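Local coordinates for single-strand binding protein (Thermotoga maritima, PDB 1Z9F), which binds single-stranded DNA as a homotetramer and probably stimulates partner enzymes that act on DNA, at the interface of chains A and B. Residues are numbered along the deposited sequence; one frame, centred on the assembly and turned at random. Chains: chain A/B, Single-strand binding protein.

The interface of chains A and B. Residues chain A 19-21, 47, 49, 63-65, 93; chain B 16-18, 93-96.
Chains A and B meet along a two-fold dimer interface of the single-stranded DNA-binding protein, where a main-chain pairing runs beside a cluster of charged side chains. A:Arg49 has CG anti to its carbonyl carbon (chi1 -51°) and then runs extended to NE. Its CB only grazes the guanidinium of B:Arg94, CG packs against NH1 of that group, and CD sits over the centre of its face, 3.5 Å from CZ. Beyond CD the two side chains overlap tip to tip, their guanidinium planes stacked 9° apart: A:Arg49 NE and CZ lie over B:Arg94 NE, NH1 comes more loosely near that same atom, and NH2 packs against CD and CG. The like charges are probably offset by A:Asp63, whose carboxylate lies at the edge of the A:Arg49 guanidinium. A:Arg49 grips it side-on, NE donating to OD2 at 3.0 Å from above the carboxylate plane and NH2 reaching the syn lone pair of OD1 almost straight (174° at H). B:Arg94 NH1 adds a longer salt bridge to A:Asp63 OD2 at 3.5 Å. A:Asp63 OD1 also accepts a hydrogen bond from the backbone N of B:Met95 at 2.6 Å, again from above the plane. An alanine in place of A:Arg49 would remove the stacked guanidinium and both bonds to the carboxylate, and would probably leave A:Asp63 less firmly oriented toward B:Met95. Next to this cluster, B:Met95 CG lies over one face of the A:Phe65 ring, while A:Leu21 CD1 covers the other. Strands 16-25 of both chains pair antiparallel, A:Ile20 N to B:Lys18 O at 2.9 Å with a reciprocal bond, and strand 86-96 of B crosses strand 62-70 of A, joining the two OB-folds.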
loop_
_atom_site.group_PDB
_atom_site.type_symbol
_atom_site.label_atom_id
_atom_site.label_comp_id
_atom_site.label_asym_id
_atom_site.label_seq_id
_atom_site.Cartn_x
_atom_site.Cartn_y
_atom_site.Cartn_z
ATOM N N ILE A 19 -3.369 -0.486 5.108
ATOM C CA ILE A 19 -2.032 0.090 5.067
ATOM C C ILE A 19 -1.824 1.050 6.255
ATOM O O ILE A 19 -2.687 1.807 6.593
ATOM C CB ILE A 19 -1.675 0.723 3.672
ATOM C CG1 ILE A 19 -0.174 1.049 3.629
ATOM C CG2 ILE A 19 -2.497 1.963 3.372
ATOM C CD1 ILE A 19 0.335 1.333 2.302
ATOM N N ILE A 20 -0.661 0.944 6.892
ATOM C CA ILE A 20 -0.260 1.794 7.992
ATOM C C ILE A 20 1.117 2.331 7.667
ATOM O O ILE A 20 2.059 1.564 7.469
ATOM C CB ILE A 20 -0.189 1.035 9.305
ATOM C CG1 ILE A 20 -1.532 0.366 9.571
ATOM C CG2 ILE A 20 0.257 1.963 10.425
ATOM C CD1 ILE A 20 -1.518 -0.611 10.698
ATOM N N LEU A 21 1.207 3.656 7.620
ATOM C CA LEU A 21 2.423 4.365 7.213
ATOM C C LEU A 21 2.692 5.381 8.286
ATOM O O LEU A 21 1.751 5.888 8.882
ATOM C CB LEU A 21 2.205 5.095 5.882
ATOM C CG LEU A 21 1.755 4.200 4.722
ATOM C CD1 LEU A 21 1.253 4.993 3.586
ATOM C CD2 LEU A 21 2.873 3.269 4.294
ATOM N N VAL A 47 7.911 8.411 3.291
ATOM C CA VAL A 47 8.120 7.274 4.189
ATOM C C VAL A 47 9.429 6.608 3.811
ATOM O O VAL A 47 9.463 5.692 2.976
ATOM C CB VAL A 47 6.969 6.237 4.068
ATOM C CG1 VAL A 47 7.233 4.995 4.962
ATOM C CG2 VAL A 47 5.602 6.885 4.387
ATOM N N ARG A 49 12.843 4.343 3.897
ATOM C CA ARG A 49 13.122 2.969 4.272
ATOM C C ARG A 49 14.277 2.954 5.272
ATOM O O ARG A 49 15.421 2.661 4.924
ATOM C CB ARG A 49 13.454 2.137 3.023
ATOM C CG ARG A 49 12.424 2.258 1.887
ATOM C CD ARG A 49 12.950 1.633 0.608
ATOM N NE ARG A 49 12.036 1.782 -0.525
ATOM C CZ ARG A 49 12.261 1.269 -1.736
ATOM N NH1 ARG A 49 13.379 0.601 -2.000
ATOM N NH2 ARG A 49 11.375 1.443 -2.705
ATOM N N ASP A 63 9.903 6.151 -0.114
ATOM C CA ASP A 63 8.653 5.875 -0.791
ATOM C C ASP A 63 7.696 7.016 -0.523
ATOM O O ASP A 63 7.479 7.398 0.633
ATOM C CB ASP A 63 8.043 4.586 -0.267
ATOM C CG ASP A 63 8.764 3.379 -0.755
ATOM O OD1 ASP A 63 8.825 3.206 -1.986
ATOM O OD2 ASP A 63 9.264 2.605 0.081
ATOM N N PHE A 64 7.119 7.550 -1.594
ATOM C CA PHE A 64 6.148 8.632 -1.496
ATOM C C PHE A 64 4.742 8.098 -1.723
ATOM O O PHE A 64 4.507 7.286 -2.624
ATOM C CB PHE A 64 6.484 9.736 -2.497
ATOM C CG PHE A 64 7.731 10.492 -2.148
ATOM C CD1 PHE A 64 7.670 11.599 -1.310
ATOM C CD2 PHE A 64 8.966 10.090 -2.629
ATOM C CE1 PHE A 64 8.818 12.297 -0.969
ATOM C CE2 PHE A 64 10.124 10.791 -2.289
ATOM C CZ PHE A 64 10.049 11.894 -1.461
ATOM N N PHE A 65 3.817 8.557 -0.888
ATOM C CA PHE A 65 2.437 8.106 -0.931
ATOM C C PHE A 65 1.464 9.284 -0.970
ATOM O O PHE A 65 1.491 10.135 -0.088
ATOM C CB PHE A 65 2.136 7.258 0.320
ATOM C CG PHE A 65 2.986 6.010 0.428
ATOM C CD1 PHE A 65 4.193 6.037 1.088
ATOM C CD2 PHE A 65 2.555 4.816 -0.121
ATOM C CE1 PHE A 65 4.956 4.921 1.178
ATOM C CE2 PHE A 65 3.310 3.690 -0.018
ATOM C CZ PHE A 65 4.520 3.740 0.617
ATOM N N MET A 93 -5.092 0.858 0.662
ATOM C CA MET A 93 -4.258 1.136 -0.492
ATOM C C MET A 93 -5.156 0.952 -1.702
ATOM O O MET A 93 -5.566 -0.161 -2.024
ATOM C CB MET A 93 -3.033 0.226 -0.504
ATOM C CG MET A 93 -1.970 0.586 -1.569
ATOM S SD MET A 93 -1.327 2.273 -1.450
ATOM C CE MET A 93 -2.034 3.026 -2.839
ATOM N N PHE B 16 7.550 4.100 9.180
ATOM C CA PHE B 16 6.878 2.820 9.245
ATOM C C PHE B 16 6.113 2.581 7.979
ATOM O O PHE B 16 5.546 3.479 7.420
ATOM C CB PHE B 16 5.935 2.771 10.450
ATOM C CG PHE B 16 5.325 1.415 10.700
ATOM C CD1 PHE B 16 6.121 0.356 11.088
ATOM C CD2 PHE B 16 3.968 1.197 10.553
ATOM C CE1 PHE B 16 5.597 -0.889 11.337
ATOM C CE2 PHE B 16 3.424 -0.052 10.795
ATOM C CZ PHE B 16 4.268 -1.111 11.188
ATOM N N ASN B 17 6.105 1.353 7.509
ATOM C CA ASN B 17 5.456 1.052 6.245
ATOM C C ASN B 17 4.981 -0.378 6.316
ATOM O O ASN B 17 5.774 -1.265 6.302
ATOM C CB ASN B 17 6.454 1.258 5.108
ATOM C CG ASN B 17 5.919 0.863 3.763
ATOM O OD1 ASN B 17 5.053 0.000 3.644
ATOM N ND2 ASN B 17 6.473 1.480 2.711
ATOM N N LYS B 18 3.674 -0.585 6.426
ATOM C CA LYS B 18 3.150 -1.905 6.580
ATOM C C LYS B 18 1.918 -2.066 5.756
ATOM O O LYS B 18 0.978 -1.257 5.865
ATOM C CB LYS B 18 2.798 -2.075 8.041
ATOM C CG LYS B 18 2.454 -3.449 8.478
ATOM C CD LYS B 18 3.390 -4.347 7.970
ATOM C CE LYS B 18 3.481 -5.621 8.681
ATOM N NZ LYS B 18 4.672 -6.353 8.079
ATOM N N MET B 93 4.809 -1.547 1.259
ATOM C CA MET B 93 4.328 -0.967 0.019
ATOM C C MET B 93 5.485 -0.152 -0.530
ATOM O O MET B 93 5.860 0.875 0.031
ATOM C CB MET B 93 3.068 -0.139 0.264
ATOM C CG MET B 93 2.351 0.341 -1.020
ATOM S SD MET B 93 1.857 -0.983 -2.148
ATOM C CE MET B 93 2.962 -0.767 -3.463
ATOM N N ARG B 94 6.098 -0.676 -1.590
ATOM C CA ARG B 94 7.141 0.056 -2.322
ATOM C C ARG B 94 6.578 0.901 -3.458
ATOM O O ARG B 94 5.787 0.441 -4.278
ATOM C CB ARG B 94 8.224 -0.878 -2.873
ATOM C CG ARG B 94 9.096 -1.578 -1.825
ATOM C CD ARG B 94 9.351 -0.739 -0.569
ATOM N NE ARG B 94 10.466 -1.281 0.233
ATOM C CZ ARG B 94 10.715 -0.970 1.514
ATOM N NH1 ARG B 94 9.924 -0.127 2.192
ATOM N NH2 ARG B 94 11.759 -1.520 2.135
ATOM N N MET B 95 7.035 2.144 -3.487
ATOM C CA MET B 95 6.635 3.138 -4.468
ATOM C C MET B 95 7.831 3.422 -5.368
ATOM O O MET B 95 8.449 4.484 -5.291
ATOM C CB MET B 95 6.200 4.404 -3.728
ATOM C CG MET B 95 4.938 4.220 -2.926
ATOM S SD MET B 95 3.522 4.214 -4.052
ATOM C CE MET B 95 3.145 2.483 -4.009
ATOM N N ARG B 96 8.164 2.445 -6.200
ATOM C CA ARG B 96 9.470 2.433 -6.836
ATOM C C ARG B 96 9.430 3.248 -8.121
ATOM O O ARG B 96 8.617 3.003 -9.012
ATOM C CB ARG B 96 9.989 1.000 -7.054
ATOM C CG ARG B 96 10.119 0.568 -8.496
ATOM C CD ARG B 96 11.019 -0.650 -8.673
ATOM N NE ARG B 96 10.546 -1.455 -9.793
ATOM C CZ ARG B 96 10.601 -1.086 -11.067
ATOM N NH1 ARG B 96 11.158 0.071 -11.441
ATOM N NH2 ARG B 96 10.124 -1.905 -11.997
HETATM O O HOH W 1 8.426 6.962 -4.117
#